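Local coordinates for protein peroxisomal acyl-coenzyme A oxidase 1 (Arabidopsis thaliana, PDB 1W07) that oxidises long- and medium-chain acyl-CoAs to 2-trans-enoyl-CoAs with FAD as cofactor, passing the electrons to oxygen to give hydrogen peroxide in peroxisomal beta-oxidation, at residues Tyr457-Ser469 with Val482-Val496. The protein carries 1 engineered substitution. Residues are numbered along the deposited sequence; the frame is centred on the assembly and turned at random.
Sequences YMGRAAHLLQCRS and VVLEAFEARALRMAV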
# COMPACT_ATOMS: atom_id res chain seq x y z
N TYR B 457 -10.64 -2.03 -33.16
CA TYR B 457 -9.26 -1.95 -33.61
C TYR B 457 -8.70 -3.32 -33.90
O TYR B 457 -7.81 -3.48 -34.74
CB TYR B 457 -8.40 -1.26 -32.53
CG TYR B 457 -8.12 -2.12 -31.31
CD1 TYR B 457 -6.90 -2.78 -31.15
CD2 TYR B 457 -9.08 -2.27 -30.31
CE1 TYR B 457 -6.64 -3.57 -30.03
CE2 TYR B 457 -8.84 -3.06 -29.18
CZ TYR B 457 -7.62 -3.70 -29.05
OH TYR B 457 -7.39 -4.50 -27.94
N MET B 458 -9.21 -4.32 -33.19
CA MET B 458 -8.73 -5.69 -33.38
C MET B 458 -9.04 -6.17 -34.78
O MET B 458 -8.56 -7.21 -35.20
CB MET B 458 -9.37 -6.63 -32.34
CG MET B 458 -8.99 -6.30 -30.90
SD MET B 458 -9.71 -7.43 -29.70
CE MET B 458 -8.40 -8.71 -29.64
N GLY B 459 -9.84 -5.39 -35.51
CA GLY B 459 -10.18 -5.74 -36.87
C GLY B 459 -9.12 -5.27 -37.84
O GLY B 459 -8.88 -5.90 -38.87
N ARG B 460 -8.49 -4.15 -37.51
CA ARG B 460 -7.45 -3.58 -38.36
C ARG B 460 -6.08 -4.16 -38.04
O ARG B 460 -5.07 -3.45 -38.05
CB ARG B 460 -7.42 -2.05 -38.21
CG ARG B 460 -8.68 -1.38 -38.75
CD ARG B 460 -8.64 0.14 -38.62
NE ARG B 460 -9.12 0.63 -37.33
CZ ARG B 460 -8.40 0.69 -36.22
NH1 ARG B 460 -7.13 0.29 -36.23
NH2 ARG B 460 -8.94 1.16 -35.11
N ALA B 461 -6.04 -5.46 -37.76
CA ALA B 461 -4.80 -6.15 -37.43
C ALA B 461 -3.80 -6.10 -38.59
O ALA B 461 -2.63 -6.46 -38.44
CB ALA B 461 -5.10 -7.61 -37.07
N ALA B 462 -4.29 -5.64 -39.74
CA ALA B 462 -3.48 -5.53 -40.95
C ALA B 462 -2.23 -4.68 -40.74
O ALA B 462 -1.13 -5.21 -40.64
CB ALA B 462 -4.32 -4.94 -42.08
N HIS B 463 -2.41 -3.36 -40.67
CA HIS B 463 -1.28 -2.46 -40.46
C HIS B 463 -0.83 -2.43 -39.01
O HIS B 463 0.32 -2.10 -38.73
CB HIS B 463 -1.62 -1.04 -40.91
CG HIS B 463 -1.02 -0.67 -42.23
ND1 HIS B 463 0.32 -0.83 -42.51
CD2 HIS B 463 -1.58 -0.14 -43.34
CE1 HIS B 463 0.56 -0.41 -43.74
NE2 HIS B 463 -0.57 0.01 -44.27
N LEU B 464 -1.74 -2.77 -38.10
CA LEU B 464 -1.42 -2.77 -36.68
C LEU B 464 -0.32 -3.76 -36.33
O LEU B 464 0.71 -3.38 -35.76
CB LEU B 464 -2.68 -3.06 -35.86
CG LEU B 464 -3.68 -1.89 -35.83
CD1 LEU B 464 -4.94 -2.30 -35.10
CD2 LEU B 464 -3.05 -0.67 -35.17
N LEU B 465 -0.51 -5.03 -36.69
CA LEU B 465 0.49 -6.06 -36.40
C LEU B 465 1.72 -5.96 -37.29
O LEU B 465 2.52 -6.89 -37.37
CB LEU B 465 -0.13 -7.45 -36.53
CG LEU B 465 -0.96 -7.94 -35.34
CD1 LEU B 465 -1.53 -9.32 -35.64
CD2 LEU B 465 -0.09 -7.98 -34.08
N GLN B 466 1.88 -4.82 -37.96
CA GLN B 466 3.03 -4.62 -38.84
C GLN B 466 3.30 -3.14 -39.06
O GLN B 466 3.73 -2.75 -40.15
CB GLN B 466 2.78 -5.32 -40.17
N CYS B 467 3.05 -2.32 -38.04
CA CYS B 467 3.27 -0.88 -38.18
C CYS B 467 4.64 -0.37 -37.79
O CYS B 467 5.49 -1.11 -37.29
CB CYS B 467 2.23 -0.06 -37.40
SG CYS B 467 1.98 -0.28 -35.60
N ARG B 468 4.84 0.91 -38.04
CA ARG B 468 6.09 1.58 -37.74
C ARG B 468 5.76 3.05 -37.55
O ARG B 468 5.65 3.80 -38.51
CB ARG B 468 7.09 1.43 -38.89
CG ARG B 468 7.76 0.07 -38.96
CD ARG B 468 9.00 0.12 -39.84
NE ARG B 468 9.75 -1.13 -39.81
CZ ARG B 468 10.94 -1.30 -40.38
NH1 ARG B 468 11.52 -0.29 -41.03
NH2 ARG B 468 11.56 -2.47 -40.30
N SER B 469 5.59 3.44 -36.29
CA SER B 469 5.28 4.82 -35.94
C SER B 469 6.18 5.78 -36.72
O SER B 469 7.37 5.52 -36.90
CB SER B 469 5.47 5.02 -34.44
OG SER B 469 4.99 6.28 -34.03
N VAL B 482 -1.19 8.95 -33.34
CA VAL B 482 0.09 8.31 -33.08
C VAL B 482 0.00 7.52 -31.77
O VAL B 482 0.53 6.40 -31.64
CB VAL B 482 1.22 9.36 -32.98
CG1 VAL B 482 2.49 8.69 -32.52
CG2 VAL B 482 1.44 10.04 -34.34
N VAL B 483 -0.67 8.10 -30.79
CA VAL B 483 -0.82 7.46 -29.50
C VAL B 483 -1.76 6.26 -29.62
O VAL B 483 -1.41 5.17 -29.18
CB VAL B 483 -1.36 8.45 -28.45
CG1 VAL B 483 -1.67 7.72 -27.14
CG2 VAL B 483 -0.32 9.54 -28.21
N LEU B 484 -2.92 6.47 -30.21
CA LEU B 484 -3.89 5.39 -30.36
C LEU B 484 -3.30 4.21 -31.11
O LEU B 484 -3.48 3.06 -30.70
CB LEU B 484 -5.15 5.87 -31.08
CG LEU B 484 -6.14 6.67 -30.24
CD1 LEU B 484 -7.28 7.17 -31.11
CD2 LEU B 484 -6.68 5.80 -29.12
N GLU B 485 -2.61 4.49 -32.21
CA GLU B 485 -2.00 3.43 -33.01
C GLU B 485 -1.04 2.62 -32.16
O GLU B 485 -1.05 1.39 -32.19
CB GLU B 485 -1.25 4.03 -34.20
CG GLU B 485 -0.53 3.00 -35.05
CD GLU B 485 0.29 3.62 -36.16
OE1 GLU B 485 1.19 4.44 -35.85
OE2 GLU B 485 0.04 3.30 -37.34
N ALA B 486 -0.20 3.31 -31.40
CA ALA B 486 0.76 2.64 -30.54
C ALA B 486 0.08 1.73 -29.52
O ALA B 486 0.47 0.57 -29.36
CB ALA B 486 1.61 3.66 -29.82
N PHE B 487 -0.94 2.24 -28.81
CA PHE B 487 -1.65 1.43 -27.81
C PHE B 487 -2.48 0.30 -28.41
O PHE B 487 -2.58 -0.78 -27.82
CB PHE B 487 -2.55 2.31 -26.94
CG PHE B 487 -1.83 2.97 -25.79
CD1 PHE B 487 -0.93 4.02 -26.01
CD2 PHE B 487 -2.02 2.52 -24.49
CE1 PHE B 487 -0.24 4.60 -24.95
CE2 PHE B 487 -1.35 3.10 -23.42
CZ PHE B 487 -0.45 4.14 -23.65
N GLU B 488 -3.10 0.53 -29.56
CA GLU B 488 -3.90 -0.51 -30.20
C GLU B 488 -2.99 -1.64 -30.67
O GLU B 488 -3.27 -2.81 -30.43
CB GLU B 488 -4.69 0.06 -31.40
CG GLU B 488 -5.71 1.13 -31.03
CD GLU B 488 -6.48 1.63 -32.24
OE1 GLU B 488 -5.91 1.62 -33.35
OE2 GLU B 488 -7.64 2.06 -32.07
N ALA B 489 -1.89 -1.28 -31.31
CA ALA B 489 -0.93 -2.27 -31.78
C ALA B 489 -0.36 -3.09 -30.62
O ALA B 489 -0.28 -4.31 -30.68
CB ALA B 489 0.20 -1.58 -32.53
N ARG B 490 0.05 -2.40 -29.57
CA ARG B 490 0.61 -3.06 -28.40
C ARG B 490 -0.37 -4.07 -27.78
O ARG B 490 0.02 -5.19 -27.44
CB ARG B 490 1.03 -2.01 -27.37
CG ARG B 490 1.38 -2.55 -26.01
CD ARG B 490 0.34 -2.13 -24.99
NE ARG B 490 0.71 -2.51 -23.61
CZ ARG B 490 0.22 -1.91 -22.53
NH1 ARG B 490 -0.65 -0.91 -22.66
NH2 ARG B 490 0.59 -2.31 -21.33
N ALA B 491 -1.63 -3.68 -27.65
CA ALA B 491 -2.66 -4.55 -27.09
C ALA B 491 -2.97 -5.72 -28.01
O ALA B 491 -2.99 -6.88 -27.59
CB ALA B 491 -3.92 -3.75 -26.83
N LEU B 492 -3.22 -5.42 -29.28
CA LEU B 492 -3.53 -6.44 -30.27
C LEU B 492 -2.38 -7.44 -30.38
O LEU B 492 -2.60 -8.65 -30.43
CB LEU B 492 -3.79 -5.80 -31.64
CG LEU B 492 -4.05 -6.76 -32.82
CD1 LEU B 492 -5.24 -7.65 -32.52
CD2 LEU B 492 -4.31 -5.94 -34.07
N ARG B 493 -1.16 -6.92 -30.43
CA ARG B 493 0.03 -7.74 -30.53
C ARG B 493 0.12 -8.74 -29.37
O ARG B 493 0.37 -9.93 -29.58
CB ARG B 493 1.27 -6.85 -30.55
CG ARG B 493 2.59 -7.57 -30.37
CD ARG B 493 2.92 -8.46 -31.54
NE ARG B 493 4.22 -8.12 -32.13
CZ ARG B 493 4.81 -8.82 -33.09
NH1 ARG B 493 4.22 -9.90 -33.57
NH2 ARG B 493 5.99 -8.44 -33.57
N MET B 494 -0.09 -8.24 -28.15
CA MET B 494 -0.04 -9.10 -26.98
C MET B 494 -1.13 -10.16 -27.01
O MET B 494 -0.89 -11.31 -26.66
CB MET B 494 -0.16 -8.25 -25.69
CG MET B 494 1.03 -7.33 -25.46
SD MET B 494 0.85 -6.15 -24.09
CE MET B 494 1.29 -7.14 -22.69
N ALA B 495 -2.32 -9.78 -27.43
CA ALA B 495 -3.45 -10.71 -27.50
C ALA B 495 -3.22 -11.79 -28.57
O ALA B 495 -3.44 -12.98 -28.32
CB ALA B 495 -4.72 -9.96 -27.79
N VAL B 496 -2.78 -11.37 -29.75
CA VAL B 496 -2.52 -12.31 -30.83
C VAL B 496 -1.43 -13.29 -30.43
O VAL B 496 -1.48 -14.46 -30.79
CB VAL B 496 -2.11 -11.57 -32.12
CG1 VAL B 496 -1.66 -12.58 -33.18
CG2 VAL B 496 -3.28 -10.75 -32.63
O HOH W 1 2.49 5.38 -33.56
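Leu-464 is a knob in a hole formed by Glu-485, Glu-488, Ala-489 and Leu-492, where the short helix 461-464, the 3-10 segment before it and the loop after it lie on helix 480-503 of the C-terminal alpha-helical region of the acyl-CoA oxidase fold, away from the FAD site. Leu-492 packs against it: with CG anti to the backbone N (chi1 177°), its CD2 presses on the short helix, 3.8 Å from Leu-464 CB and a tight 3.4 Å from Ala-461 CA, while CD1 turns to Met-458. The Leu-464 and Leu-492 side chains cross at about a right angle. Beyond them Leu-465 lays CD2 against CA and CB of Arg-493 and meets Val-496 tip to tip, CD1 to CG2 3.8 Å.

Tyr-457 and Glu-488 run past one another in opposite directions. The ring, swung between its own backbone N and carbonyl carbon (chi1 74°), turns an edge to Leu-492 N and sets OH 3.7 Å from Ala-491 CB; that hydroxyl is hydrogen-bonded to His-526 ND1, on helix 516-538. The Glu-488 carboxylate continues to Arg-460, whose NH1 and NH2 face OE1 and OE2 respectively. This two-pronged salt bridge is weak, both bonds being long, with the guanidinium and carboxylate planes 24° apart.

Cys-467, in a disulfide with Cys-576, rests SG on Ala-489 CB at 3.8 Å. Farther along, one water ties the two segments: it accepts from Ser-469 OG at 2.7 Å and donates to Val-482 O and to Glu-485 OE1, the latter at 2.8 Å.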